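Glutathione S-transferase (Cupriavidus metallidurans, PDB 4MK3) probably acts as a glutathione transferase, and here holds the glutathione derivative glutathione sulfinic acid in its pocket. Local coordinates at residues A[74-77]-A[81-84]; A[120-125]-A[187-192]; A[155-160]-A[194-199]. All blocks are in the same frame, centred on the assembly; numbering follows the deposited sequence.

Interaction 1. Residues A[74-77]-A[81-84]; sequences LVME and AVFD. With GSF (L-gamma-glutamyl-3-sulfino-L-alanylglycine), chain E.
Leu74 and Val82 form an antiparallel hydrogen-bonded pair in the beta hairpin of strands 73-75 and 81-82, part of the thioredoxin-like N-terminal domain of the glutathione transferase fold. Leu74 N donates to Val82 O over 2.9 Å, with an N-H...O angle of 157°. Val82 N returns a bond of 2.7 Å to Leu74 O. Val75 and Ala81 make a non-hydrogen-bonded pair with their CA atoms 4.4 Å apart. Ala81 CA lies 3.4 Å from Leu74 O in a CA-H...O contact. Leu74 and Val82 share one face of the sheet, where their CB atoms are 4.1 Å apart and helix 85-94 packs over them. Met76 bends at its last torsion (chi3 -71°) and crosses Val82 at about a right angle, with SD 3.8 Å from Val82 CG2. Leu110 of the second subunit packs on both. Beyond Val82 the chain runs through a cis peptide between Phe83 and Asp84 to the N-cap of helix 85-94. Asp84 OD1 makes a weak hydrogen bond to Arg86 N and a salt bridge to Arg86 NH1 of the second subunit. In the ligand pocket, Asp84 OD2 accepts a 2.9 Å hydrogen bond from N1, the ligand's gamma-glutamyl amino nitrogen. With an alanine here, that amino group and Arg86 of the second subunit would probably lose their carboxylate partner. Asp84 CB packs 3.5 Å from ligand atom C1.

Interaction 2. Residues A[120-125]-A[187-192]; sequences DGLLDA and AYLDFR
Asp120 OD2 is gripped by two salt bridges, from Lys36 NZ and Arg86 NE, one helical turn before Leu123, the residue that packs on Tyr188. The contact between the two helices is itself purely apolar. Leu123 CD2 comes obliquely to the tyrosine ring. It lies 3.8 Å from Tyr188 CD2 and equally close to Tyr188 CB, so one methyl fills the angle where the ring leaves the helix. Arg192 CB sits 4.0 Å above one face of the Tyr188 ring, toward the rim. The second pair is Leu122 and Leu189, which meet tip to tip. Leu122 CD2 is 4.0 Å from Leu189 CD2 and about as far from CD1, so it faces the fork of the other leucine. Leu122 extends toward it with CG anti to the backbone N (chi1 -176°). Leu122, Leu123, Tyr188 and Leu189 are all buried. The closest CA pair across the contact is Leu123 and Tyr188, 7.9 Å apart. Pro32 at the start of helix 32-44 touches both Leu123 and Tyr188. Helix 143-164 closes on Leu122 through Leu157 and Met160, so helices 106-134 and 177-192 meet between these two neighbours in the all-helical C-terminal domain.

Interaction 3. Residues A[155-160]-A[194-199]; sequences AALTAM and PDIAWR
Leu157 lays its two methyl groups against the root of the Trp198 side chain. CD1 is 3.7 Å from Trp198 CB, and CD2 is 4.0 Å from the same carbon. The two side chains cross at about a right angle. CD2 stands obliquely to the indole. The indole itself leads away from helix 143-164, because chi1 of 65° sets CG between the backbone N and the carbonyl carbon. Leu157 CD1 also reaches Ile196 CG2 at 4.1 Å, so one methyl bridges the two residues. Both present themselves to the helix because the chain between them folds tightly. Ala197 is the centre of an inverse gamma turn, and Trp198 N donates to Ile196 O over 2.9 Å. Ala197 is also the N-cap residue of helix 198-201, and its own side chain points away from Leu157. Arg199 lies along the six-membered part of the indole. Its CG lies 3.4 Å above one face of the Trp198 ring, toward the rim. The side chain continues along the ring, so that Trp198 CH2 sits 3.6 Å over the centre of the Arg199 guanidinium plane. Arg199 NH1 forms a salt bridge with Asp190 OD2, and Trp198 NE1 makes a weak hydrogen bond to Asp190 OD1, which tie the turn to helix 177-192. The contact thus packs the link that follows helix 177-192 onto helix 143-164. Leu186 and Leu189 of helix 177-192 touch both Leu157 and Trp198, and helix 203-212 meets the indole through Leu205 and Gln209.

Overall arrangement
Interactions 2 and 3 belong to the helical C-terminal domain and touch each other. Interaction 1 lies in the N-terminal domain, its centre about 23 Å from that of interaction 2 and about 32 Å from that of interaction 3. All three contacts are buried, and interaction 2 lies nearest the centre of the chain. Their chemistry differs. The hairpin is joined by backbone hydrogen bonds and leads into the ligand site, whereas the two helical contacts rest on leucine methyls. Interactions 2 and 3 hold different elements, but their segments alternate along the chain, and apolar packing and a salt bridge join them. Each of the three contacts also touches the second subunit.

Interaction 1. Residues A[74-77]-A[81-84]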
ATOM      1  N   LEU A  74      -6.779   8.111 -10.444  1.00 17.17           N
ATOM      2  CA  LEU A  74      -6.539   8.873 -11.662  1.00 17.13           C
ATOM      3  C   LEU A  74      -7.209   8.184 -12.835  1.00 19.68           C
ATOM      4  O   LEU A  74      -7.022   6.990 -13.051  1.00 21.05           O
ATOM      5  CB  LEU A  74      -5.033   8.968 -11.921  1.00 19.63           C
ATOM      6  CG  LEU A  74      -4.591   9.858 -13.074  1.00 23.09           C
ATOM      7  CD1 LEU A  74      -4.729  11.334 -12.710  1.00 29.04           C
ATOM      8  CD2 LEU A  74      -3.148   9.520 -13.468  1.00 27.70           C
ATOM      9  N   VAL A  75      -8.021   8.921 -13.576  1.00 19.51           N
ATOM     10  CA  VAL A  75      -8.740   8.369 -14.701  1.00 22.74           C
ATOM     11  C   VAL A  75      -8.183   9.030 -15.935  1.00 25.89           C
ATOM     12  O   VAL A  75      -8.234  10.261 -16.074  1.00 28.24           O
ATOM     13  CB  VAL A  75     -10.248   8.614 -14.565  1.00 22.05           C
ATOM     14  CG1 VAL A  75     -10.996   8.129 -15.799  1.00 30.41           C
ATOM     15  CG2 VAL A  75     -10.776   7.929 -13.302  1.00 26.80           C
ATOM     16  N   MET A  76      -7.642   8.201 -16.823  1.00 30.74           N
ATOM     17  CA  MET A  76      -6.886   8.674 -17.972  1.00 43.11           C
ATOM     18  C   MET A  76      -7.793   9.009 -19.143  1.00 42.38           C
ATOM     19  O   MET A  76      -9.002   8.704 -19.145  1.00 37.99           O
ATOM     20  CB  MET A  76      -5.821   7.635 -18.367  1.00 36.79           C
ATOM     21  CG  MET A  76      -4.895   7.273 -17.198  1.00 44.08           C
ATOM     22  SD  MET A  76      -3.461   6.227 -17.578  1.00 64.38           S
ATOM     23  CE  MET A  76      -4.220   4.631 -17.893  1.00 43.91           C
ATOM     24  N   GLU A  77      -7.192   9.664 -20.132  1.00 60.51           N
ATOM     25  CA  GLU A  77      -7.912  10.164 -21.300  1.00 58.60           C
ATOM     26  C   GLU A  77      -8.761   9.033 -21.876  1.00 55.70           C
ATOM     27  O   GLU A  77      -9.960   9.189 -22.104  1.00 56.47           O
ATOM     28  CB  GLU A  77      -6.938  10.692 -22.372  1.00 58.44           C
ATOM     29  CG  GLU A  77      -5.683  11.455 -21.867  1.00 62.08           C
ATOM     30  CD  GLU A  77      -5.939  12.918 -21.517  1.00 62.69           C
ATOM     31  OE1 GLU A  77      -4.974  13.598 -21.107  1.00 62.89           O
ATOM     32  OE2 GLU A  77      -7.087  13.396 -21.656  1.00 64.04           O
ATOM     33  N   ALA A  81      -8.429   3.543 -15.449  1.00 22.87           N
ATOM     34  CA  ALA A  81      -8.355   4.015 -14.069  1.00 19.39           C
ATOM     35  C   ALA A  81      -7.097   3.510 -13.382  1.00 20.12           C
ATOM     36  O   ALA A  81      -6.771   2.331 -13.521  1.00 26.26           O
ATOM     37  CB  ALA A  81      -9.600   3.574 -13.293  1.00 29.71           C
ATOM     38  N   VAL A  82      -6.426   4.400 -12.660  1.00 17.30           N
ATOM     39  CA  VAL A  82      -5.153   4.102 -11.991  1.00 16.53           C
ATOM     40  C   VAL A  82      -5.309   4.344 -10.486  1.00 16.87           C
ATOM     41  O   VAL A  82      -5.774   5.402 -10.046  1.00 17.07           O
ATOM     42  CB  VAL A  82      -4.007   5.038 -12.504  1.00 18.55           C
ATOM     43  CG1 VAL A  82      -2.688   4.757 -11.767  1.00 23.20           C
ATOM     44  CG2 VAL A  82      -3.823   4.938 -13.999  1.00 24.83           C
ATOM     45  N   PHE A  83      -4.849   3.378  -9.691  1.00 15.19           N
ATOM     46  CA  PHE A  83      -4.826   3.474  -8.238  1.00 15.31           C
ATOM     47  C   PHE A  83      -3.776   2.461  -7.774  1.00 13.46           C
ATOM     48  O   PHE A  83      -3.390   1.606  -8.570  1.00 14.16           O
ATOM     49  CB  PHE A  83      -6.237   3.157  -7.671  1.00 15.36           C
ATOM     50  CG  PHE A  83      -6.792   1.851  -8.146  1.00 14.55           C
ATOM     51  CD1 PHE A  83      -6.534   0.668  -7.493  1.00 15.46           C
ATOM     52  CD2 PHE A  83      -7.588   1.793  -9.289  1.00 14.87           C
ATOM     53  CE1 PHE A  83      -7.012  -0.547  -7.953  1.00 17.58           C
ATOM     54  CE2 PHE A  83      -8.090   0.598  -9.739  1.00 16.41           C
ATOM     55  CZ  PHE A  83      -7.796  -0.592  -9.088  1.00 17.61           C
ATOM     56  N   ASP A  84      -3.267   2.529  -6.537  1.00 13.55           N
ATOM     57  CA  ASP A  84      -3.540   3.556  -5.527  1.00 13.57           C
ATOM     58  C   ASP A  84      -2.547   4.720  -5.631  1.00 12.17           C
ATOM     59  O   ASP A  84      -1.935   4.924  -6.679  1.00 12.84           O
ATOM     60  CB  ASP A  84      -3.511   2.878  -4.142  1.00 13.36           C
ATOM     61  CG  ASP A  84      -2.129   2.379  -3.744  1.00 15.35           C
ATOM     62  OD1 ASP A  84      -1.203   2.409  -4.561  1.00 14.55           O
ATOM     63  OD2 ASP A  84      -1.993   1.949  -2.587  1.00 16.69           O
TER
HETATM   64  CB1 GSF E 304      -5.153   4.358   0.506  1.00 16.61           C
HETATM   65  CG1 GSF E 304      -6.120   5.474   0.132  1.00 16.22           C
HETATM   66  CD1 GSF E 304      -7.221   5.652   1.154  1.00 17.59           C
HETATM   67  OE1 GSF E 304      -7.422   4.881   2.071  1.00 20.10           O
HETATM   68  C1  GSF E 304      -3.531   4.848  -1.309  1.00 16.47           C
HETATM   69  O11 GSF E 304      -4.002   5.683  -2.122  1.00 15.91           O
HETATM   70  O12 GSF E 304      -2.312   4.911  -0.999  1.00 15.70           O
HETATM   71  N1  GSF E 304      -3.649   2.623  -0.331  1.00 16.24           N
HETATM   72  CA1 GSF E 304      -4.430   3.796  -0.715  1.00 15.16           C
HETATM   73  N2  GSF E 304      -8.008   6.785   1.010  1.00 18.43           N
HETATM   74  CA2 GSF E 304      -9.107   7.022   1.884  1.00 17.64           C
HETATM   75  CB2 GSF E 304      -9.422   8.481   1.923  1.00 18.46           C
HETATM   76  SG2 GSF E 304      -8.311   9.431   2.899  1.00 26.42           S
HETATM   77  O1S GSF E 304      -9.043  10.649   3.286  1.00 36.97           O
HETATM   78  O2S GSF E 304      -7.091   9.725   2.091  1.00 28.97           O
HETATM   79  C2  GSF E 304     -10.376   6.429   1.313  1.00 18.79           C
HETATM   80  O2  GSF E 304     -10.683   6.620   0.140  1.00 18.03           O
HETATM   81  N3  GSF E 304     -11.179   5.682   2.169  1.00 19.30           N
HETATM   82  CA3 GSF E 304     -12.422   5.150   1.687  1.00 18.38           C
HETATM   83  C3  GSF E 304     -12.649   3.703   2.140  1.00 20.89           C
HETATM   84  O31 GSF E 304     -13.801   3.201   1.971  1.00 22.42           O
HETATM   85  O32 GSF E 304     -11.735   3.031   2.662  1.00 24.58           O

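Interaction 2. Residues A[120-125]-A[187-192]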
ATOM      1  N   ASP A 120       3.235   6.234   4.194  1.00 14.95           N
ATOM      2  CA  ASP A 120       1.894   5.747   3.888  1.00 13.67           C
ATOM      3  C   ASP A 120       1.400   4.867   5.038  1.00 14.99           C
ATOM      4  O   ASP A 120       0.214   4.860   5.356  1.00 15.43           O
ATOM      5  CB  ASP A 120       1.920   4.907   2.600  1.00 13.92           C
ATOM      6  CG  ASP A 120       1.959   5.736   1.302  1.00 19.54           C
ATOM      7  OD1 ASP A 120       2.039   6.982   1.339  1.00 19.54           O
ATOM      8  OD2 ASP A 120       1.894   5.095   0.230  1.00 20.28           O
ATOM      9  N   GLY A 121       2.301   4.098   5.633  1.00 14.05           N
ATOM     10  CA  GLY A 121       1.933   3.255   6.771  1.00 14.79           C
ATOM     11  C   GLY A 121       1.541   4.029   8.003  1.00 15.00           C
ATOM     12  O   GLY A 121       0.620   3.634   8.755  1.00 15.80           O
ATOM     13  N   LEU A 122       2.233   5.131   8.251  1.00 13.07           N
ATOM     14  CA  LEU A 122       1.850   6.060   9.309  1.00 14.53           C
ATOM     15  C   LEU A 122       0.422   6.567   9.012  1.00 15.59           C
ATOM     16  O   LEU A 122      -0.456   6.548   9.895  1.00 16.68           O
ATOM     17  CB  LEU A 122       2.870   7.203   9.396  1.00 14.59           C
ATOM     18  CG  LEU A 122       2.653   8.211  10.516  1.00 17.34           C
ATOM     19  CD1 LEU A 122       3.921   9.021  10.739  1.00 15.66           C
ATOM     20  CD2 LEU A 122       1.493   9.173  10.256  1.00 16.72           C
ATOM     21  N   LEU A 123       0.171   6.991   7.772  1.00 14.76           N
ATOM     22  CA  LEU A 123      -1.169   7.407   7.379  1.00 15.21           C
ATOM     23  C   LEU A 123      -2.215   6.310   7.552  1.00 15.37           C
ATOM     24  O   LEU A 123      -3.325   6.592   8.012  1.00 16.01           O
ATOM     25  CB  LEU A 123      -1.174   7.896   5.927  1.00 14.61           C
ATOM     26  CG  LEU A 123      -0.411   9.207   5.688  1.00 15.88           C
ATOM     27  CD1 LEU A 123      -0.432   9.537   4.201  1.00 18.21           C
ATOM     28  CD2 LEU A 123      -0.981  10.325   6.487  1.00 18.08           C
ATOM     29  N   ASP A 124      -1.875   5.068   7.203  1.00 13.99           N
ATOM     30  CA  ASP A 124      -2.843   3.977   7.337  1.00 15.21           C
ATOM     31  C   ASP A 124      -3.293   3.868   8.795  1.00 15.48           C
ATOM     32  O   ASP A 124      -4.475   3.691   9.071  1.00 16.43           O
ATOM     33  CB  ASP A 124      -2.232   2.648   6.916  1.00 14.26           C
ATOM     34  CG  ASP A 124      -1.919   2.556   5.417  1.00 15.44           C
ATOM     35  OD1 ASP A 124      -2.495   3.315   4.586  1.00 16.71           O
ATOM     36  OD2 ASP A 124      -1.119   1.640   5.077  1.00 18.30           O
ATOM     37  N   ALA A 125      -2.335   3.969   9.710  1.00 15.42           N
ATOM     38  CA  ALA A 125      -2.616   3.857  11.135  1.00 16.17           C
ATOM     39  C   ALA A 125      -3.430   5.059  11.618  1.00 15.98           C
ATOM     40  O   ALA A 125      -4.375   4.915  12.404  1.00 17.95           O
ATOM     41  CB  ALA A 125      -1.331   3.751  11.907  1.00 17.71           C
ATOM     42  N   ALA A 187       2.165  16.715   7.928  1.00 14.82           N
ATOM     43  CA  ALA A 187       1.135  17.727   7.830  1.00 14.46           C
ATOM     44  C   ALA A 187      -0.250  17.169   8.174  1.00 13.61           C
ATOM     45  O   ALA A 187      -1.095  17.874   8.727  1.00 15.63           O
ATOM     46  CB  ALA A 187       1.123  18.332   6.404  1.00 16.43           C
ATOM     47  N   TYR A 188      -0.481  15.902   7.831  1.00 14.45           N
ATOM     48  CA  TYR A 188      -1.746  15.271   8.191  1.00 16.17           C
ATOM     49  C   TYR A 188      -1.905  15.151   9.702  1.00 16.38           C
ATOM     50  O   TYR A 188      -2.982  15.405  10.238  1.00 17.40           O
ATOM     51  CB  TYR A 188      -1.909  13.906   7.535  1.00 14.32           C
ATOM     52  CG  TYR A 188      -3.267  13.312   7.780  1.00 17.69           C
ATOM     53  CD1 TYR A 188      -4.387  13.802   7.128  1.00 18.22           C
ATOM     54  CD2 TYR A 188      -3.436  12.240   8.639  1.00 18.23           C
ATOM     55  CE1 TYR A 188      -5.643  13.255   7.350  1.00 20.01           C
ATOM     56  CE2 TYR A 188      -4.671  11.691   8.850  1.00 21.50           C
ATOM     57  CZ  TYR A 188      -5.765  12.191   8.195  1.00 19.03           C
ATOM     58  OH  TYR A 188      -7.032  11.656   8.417  1.00 25.74           O
ATOM     59  N   LEU A 189      -0.826  14.773  10.393  1.00 14.54           N
ATOM     60  CA  LEU A 189      -0.862  14.744  11.847  1.00 16.02           C
ATOM     61  C   LEU A 189      -1.121  16.130  12.420  1.00 16.37           C
ATOM     62  O   LEU A 189      -1.926  16.267  13.331  1.00 17.54           O
ATOM     63  CB  LEU A 189       0.438  14.162  12.392  1.00 15.24           C
ATOM     64  CG  LEU A 189       0.710  12.673  12.133  1.00 14.80           C
ATOM     65  CD1 LEU A 189       2.043  12.263  12.778  1.00 17.35           C
ATOM     66  CD2 LEU A 189      -0.406  11.758  12.621  1.00 17.50           C
ATOM     67  N   ASP A 190      -0.463  17.164  11.886  1.00 15.88           N
ATOM     68  CA  ASP A 190      -0.782  18.543  12.325  1.00 16.87           C
ATOM     69  C   ASP A 190      -2.281  18.888  12.196  1.00 17.69           C
ATOM     70  O   ASP A 190      -2.870  19.553  13.044  1.00 20.98           O
ATOM     71  CB  ASP A 190       0.000  19.576  11.512  1.00 18.48           C
ATOM     72  CG  ASP A 190       1.492  19.590  11.791  1.00 19.71           C
ATOM     73  OD1 ASP A 190       1.962  19.218  12.894  1.00 20.72           O
ATOM     74  OD2 ASP A 190       2.235  20.023  10.882  1.00 19.38           O
ATOM     75  N   PHE A 191      -2.855  18.425  11.093  1.00 19.03           N
ATOM     76  CA  PHE A 191      -4.226  18.739  10.727  1.00 19.27           C
ATOM     77  C   PHE A 191      -5.233  17.952  11.560  1.00 18.93           C
ATOM     78  O   PHE A 191      -6.149  18.527  12.124  1.00 22.80           O
ATOM     79  CB  PHE A 191      -4.393  18.425   9.225  1.00 19.75           C
ATOM     80  CG  PHE A 191      -5.779  18.645   8.682  1.00 22.18           C
ATOM     81  CD1 PHE A 191      -6.385  19.879   8.757  1.00 23.26           C
ATOM     82  CD2 PHE A 191      -6.452  17.611   8.051  1.00 25.73           C
ATOM     83  CE1 PHE A 191      -7.659  20.070   8.239  1.00 28.90           C
ATOM     84  CE2 PHE A 191      -7.717  17.801   7.537  1.00 27.60           C
ATOM     85  CZ  PHE A 191      -8.314  19.034   7.636  1.00 29.40           C
ATOM     86  N   ARG A 192      -5.054  16.628  11.623  1.00 18.88           N
ATOM     87  CA  ARG A 192      -6.064  15.760  12.253  1.00 21.21           C
ATOM     88  C   ARG A 192      -5.743  15.254  13.649  1.00 21.16           C
ATOM     89  O   ARG A 192      -6.649  14.848  14.380  1.00 22.94           O
ATOM     90  CB  ARG A 192      -6.329  14.531  11.379  1.00 23.51           C
ATOM     91  CG  ARG A 192      -7.093  14.795  10.107  1.00 32.13           C
ATOM     92  CD  ARG A 192      -8.437  15.429  10.371  1.00 39.98           C
ATOM     93  NE  ARG A 192      -9.292  15.318   9.198  1.00 33.43           N
ATOM     94  CZ  ARG A 192     -10.321  16.111   8.943  1.00 36.68           C
ATOM     95  NH1 ARG A 192     -10.642  17.090   9.780  1.00 42.68           N
ATOM     96  NH2 ARG A 192     -11.027  15.923   7.841  1.00 36.35           N
TER

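Interaction 3. Residues A[155-160]-A[194-199]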
ATOM      1  N   ALA A 155       6.015   4.915  16.548  1.00 18.03           N
ATOM      2  CA  ALA A 155       7.174   4.175  16.059  1.00 18.96           C
ATOM      3  C   ALA A 155       7.606   4.663  14.685  1.00 18.93           C
ATOM      4  O   ALA A 155       8.807   4.791  14.393  1.00 17.91           O
ATOM      5  CB  ALA A 155       6.863   2.674  16.036  1.00 17.58           C
ATOM      6  N   ALA A 156       6.632   4.950  13.831  1.00 15.43           N
ATOM      7  CA  ALA A 156       6.956   5.433  12.489  1.00 14.19           C
ATOM      8  C   ALA A 156       7.632   6.795  12.567  1.00 16.50           C
ATOM      9  O   ALA A 156       8.562   7.067  11.806  1.00 16.01           O
ATOM     10  CB  ALA A 156       5.710   5.504  11.637  1.00 16.41           C
ATOM     11  N   LEU A 157       7.143   7.665  13.447  1.00 17.26           N
ATOM     12  CA  LEU A 157       7.769   8.973  13.649  1.00 16.49           C
ATOM     13  C   LEU A 157       9.207   8.831  14.097  1.00 18.50           C
ATOM     14  O   LEU A 157      10.075   9.525  13.590  1.00 17.55           O
ATOM     15  CB  LEU A 157       6.986   9.834  14.627  1.00 16.40           C
ATOM     16  CG  LEU A 157       5.632  10.317  14.118  1.00 16.94           C
ATOM     17  CD1 LEU A 157       4.789  10.750  15.293  1.00 20.39           C
ATOM     18  CD2 LEU A 157       5.839  11.445  13.110  1.00 17.47           C
ATOM     19  N   THR A 158       9.460   7.954  15.058  1.00 17.57           N
ATOM     20  CA  THR A 158      10.822   7.744  15.529  1.00 16.93           C
ATOM     21  C   THR A 158      11.691   7.244  14.377  1.00 17.60           C
ATOM     22  O   THR A 158      12.829   7.683  14.221  1.00 17.94           O
ATOM     23  CB  THR A 158      10.830   6.732  16.634  1.00 16.99           C
ATOM     24  OG1 THR A 158      10.127   7.278  17.756  1.00 22.32           O
ATOM     25  CG2 THR A 158      12.249   6.407  17.077  1.00 21.31           C
ATOM     26  N   ALA A 159      11.173   6.330  13.575  1.00 16.66           N
ATOM     27  CA  ALA A 159      11.941   5.821  12.442  1.00 16.93           C
ATOM     28  C   ALA A 159      12.210   6.909  11.418  1.00 19.32           C
ATOM     29  O   ALA A 159      13.289   6.961  10.822  1.00 17.72           O
ATOM     30  CB  ALA A 159      11.230   4.633  11.785  1.00 17.08           C
ATOM     31  N   MET A 160      11.237   7.778  11.179  1.00 15.37           N
ATOM     32  CA  MET A 160      11.451   8.865  10.227  1.00 14.18           C
ATOM     33  C   MET A 160      12.569   9.768  10.752  1.00 16.39           C
ATOM     34  O   MET A 160      13.424  10.207   9.979  1.00 16.25           O
ATOM     35  CB  MET A 160      10.196   9.699  10.038  1.00 16.38           C
ATOM     36  CG  MET A 160       9.086   9.003   9.272  1.00 15.73           C
ATOM     37  SD  MET A 160       7.598  10.025   9.296  1.00 16.51           S
ATOM     38  CE  MET A 160       6.531   9.113   8.195  1.00 15.32           C
ATOM     39  N   PRO A 194      -3.545  16.917  16.251  1.00 23.58           N
ATOM     40  CA  PRO A 194      -2.661  17.888  16.907  1.00 29.65           C
ATOM     41  C   PRO A 194      -2.212  17.436  18.295  1.00 29.52           C
ATOM     42  O   PRO A 194      -1.241  17.989  18.817  1.00 33.65           O
ATOM     43  CB  PRO A 194      -3.527  19.145  16.997  1.00 32.11           C
ATOM     44  CG  PRO A 194      -4.934  18.650  16.931  1.00 31.70           C
ATOM     45  CD  PRO A 194      -4.883  17.468  16.007  1.00 26.06           C
ATOM     46  N   ASP A 195      -2.889  16.438  18.865  1.00 26.22           N
ATOM     47  CA  ASP A 195      -2.504  15.845  20.152  1.00 28.76           C
ATOM     48  C   ASP A 195      -1.265  14.954  20.103  1.00 34.89           C
ATOM     49  O   ASP A 195      -0.682  14.640  21.145  1.00 30.92           O
ATOM     50  CB  ASP A 195      -3.666  15.015  20.712  1.00 34.11           C
ATOM     51  CG  ASP A 195      -4.184  13.981  19.711  1.00 42.27           C
ATOM     52  OD1 ASP A 195      -4.578  14.378  18.592  1.00 35.26           O
ATOM     53  OD2 ASP A 195      -4.189  12.774  20.034  1.00 43.96           O
ATOM     54  N   ILE A 196      -0.877  14.508  18.915  1.00 24.38           N
ATOM     55  CA  ILE A 196       0.330  13.716  18.768  1.00 22.73           C
ATOM     56  C   ILE A 196       1.493  14.681  18.580  1.00 24.22           C
ATOM     57  O   ILE A 196       1.709  15.219  17.500  1.00 25.18           O
ATOM     58  CB  ILE A 196       0.213  12.713  17.593  1.00 25.31           C
ATOM     59  CG1 ILE A 196      -0.931  11.732  17.875  1.00 25.02           C
ATOM     60  CG2 ILE A 196       1.532  11.971  17.374  1.00 27.03           C
ATOM     61  CD1 ILE A 196      -1.221  10.724  16.761  1.00 24.52           C
ATOM     62  N   ALA A 197       2.253  14.894  19.659  1.00 23.05           N
ATOM     63  CA  ALA A 197       3.181  16.011  19.722  1.00 29.49           C
ATOM     64  C   ALA A 197       4.541  15.718  19.091  1.00 26.62           C
ATOM     65  O   ALA A 197       5.586  15.890  19.731  1.00 27.59           O
ATOM     66  CB  ALA A 197       3.351  16.442  21.170  1.00 30.92           C
ATOM     67  N   TRP A 198       4.540  15.313  17.825  1.00 20.57           N
ATOM     68  CA  TRP A 198       5.780  14.948  17.163  1.00 18.44           C
ATOM     69  C   TRP A 198       6.772  16.101  17.086  1.00 21.94           C
ATOM     70  O   TRP A 198       7.969  15.879  17.055  1.00 21.14           O
ATOM     71  CB  TRP A 198       5.506  14.375  15.775  1.00 19.68           C
ATOM     72  CG  TRP A 198       4.909  15.333  14.774  1.00 18.03           C
ATOM     73  CD1 TRP A 198       3.581  15.511  14.500  1.00 19.72           C
ATOM     74  CD2 TRP A 198       5.614  16.216  13.903  1.00 19.16           C
ATOM     75  NE1 TRP A 198       3.422  16.451  13.520  1.00 18.19           N
ATOM     76  CE2 TRP A 198       4.654  16.893  13.123  1.00 17.44           C
ATOM     77  CE3 TRP A 198       6.967  16.504  13.703  1.00 17.98           C
ATOM     78  CZ2 TRP A 198       5.002  17.845  12.175  1.00 16.89           C
ATOM     79  CZ3 TRP A 198       7.312  17.438  12.761  1.00 18.08           C
ATOM     80  CH2 TRP A 198       6.337  18.098  11.995  1.00 17.98           C
ATOM     81  N   ARG A 199       6.277  17.330  17.045  1.00 21.02           N
ATOM     82  CA  ARG A 199       7.142  18.510  16.896  1.00 21.16           C
ATOM     83  C   ARG A 199       8.012  18.761  18.120  1.00 26.04           C
ATOM     84  O   ARG A 199       9.108  19.302  18.015  1.00 28.48           O
ATOM     85  CB  ARG A 199       6.280  19.743  16.615  1.00 20.44           C
ATOM     86  CG  ARG A 199       5.656  19.702  15.229  1.00 18.69           C
ATOM     87  CD  ARG A 199       4.669  20.840  15.027  1.00 22.05           C
ATOM     88  NE  ARG A 199       4.291  20.867  13.627  1.00 17.62           N
ATOM     89  CZ  ARG A 199       5.001  21.479  12.682  1.00 19.67           C
ATOM     90  NH1 ARG A 199       4.621  21.419  11.401  1.00 20.00           N
ATOM     91  NH2 ARG A 199       6.087  22.170  13.018  1.00 23.54           N
TER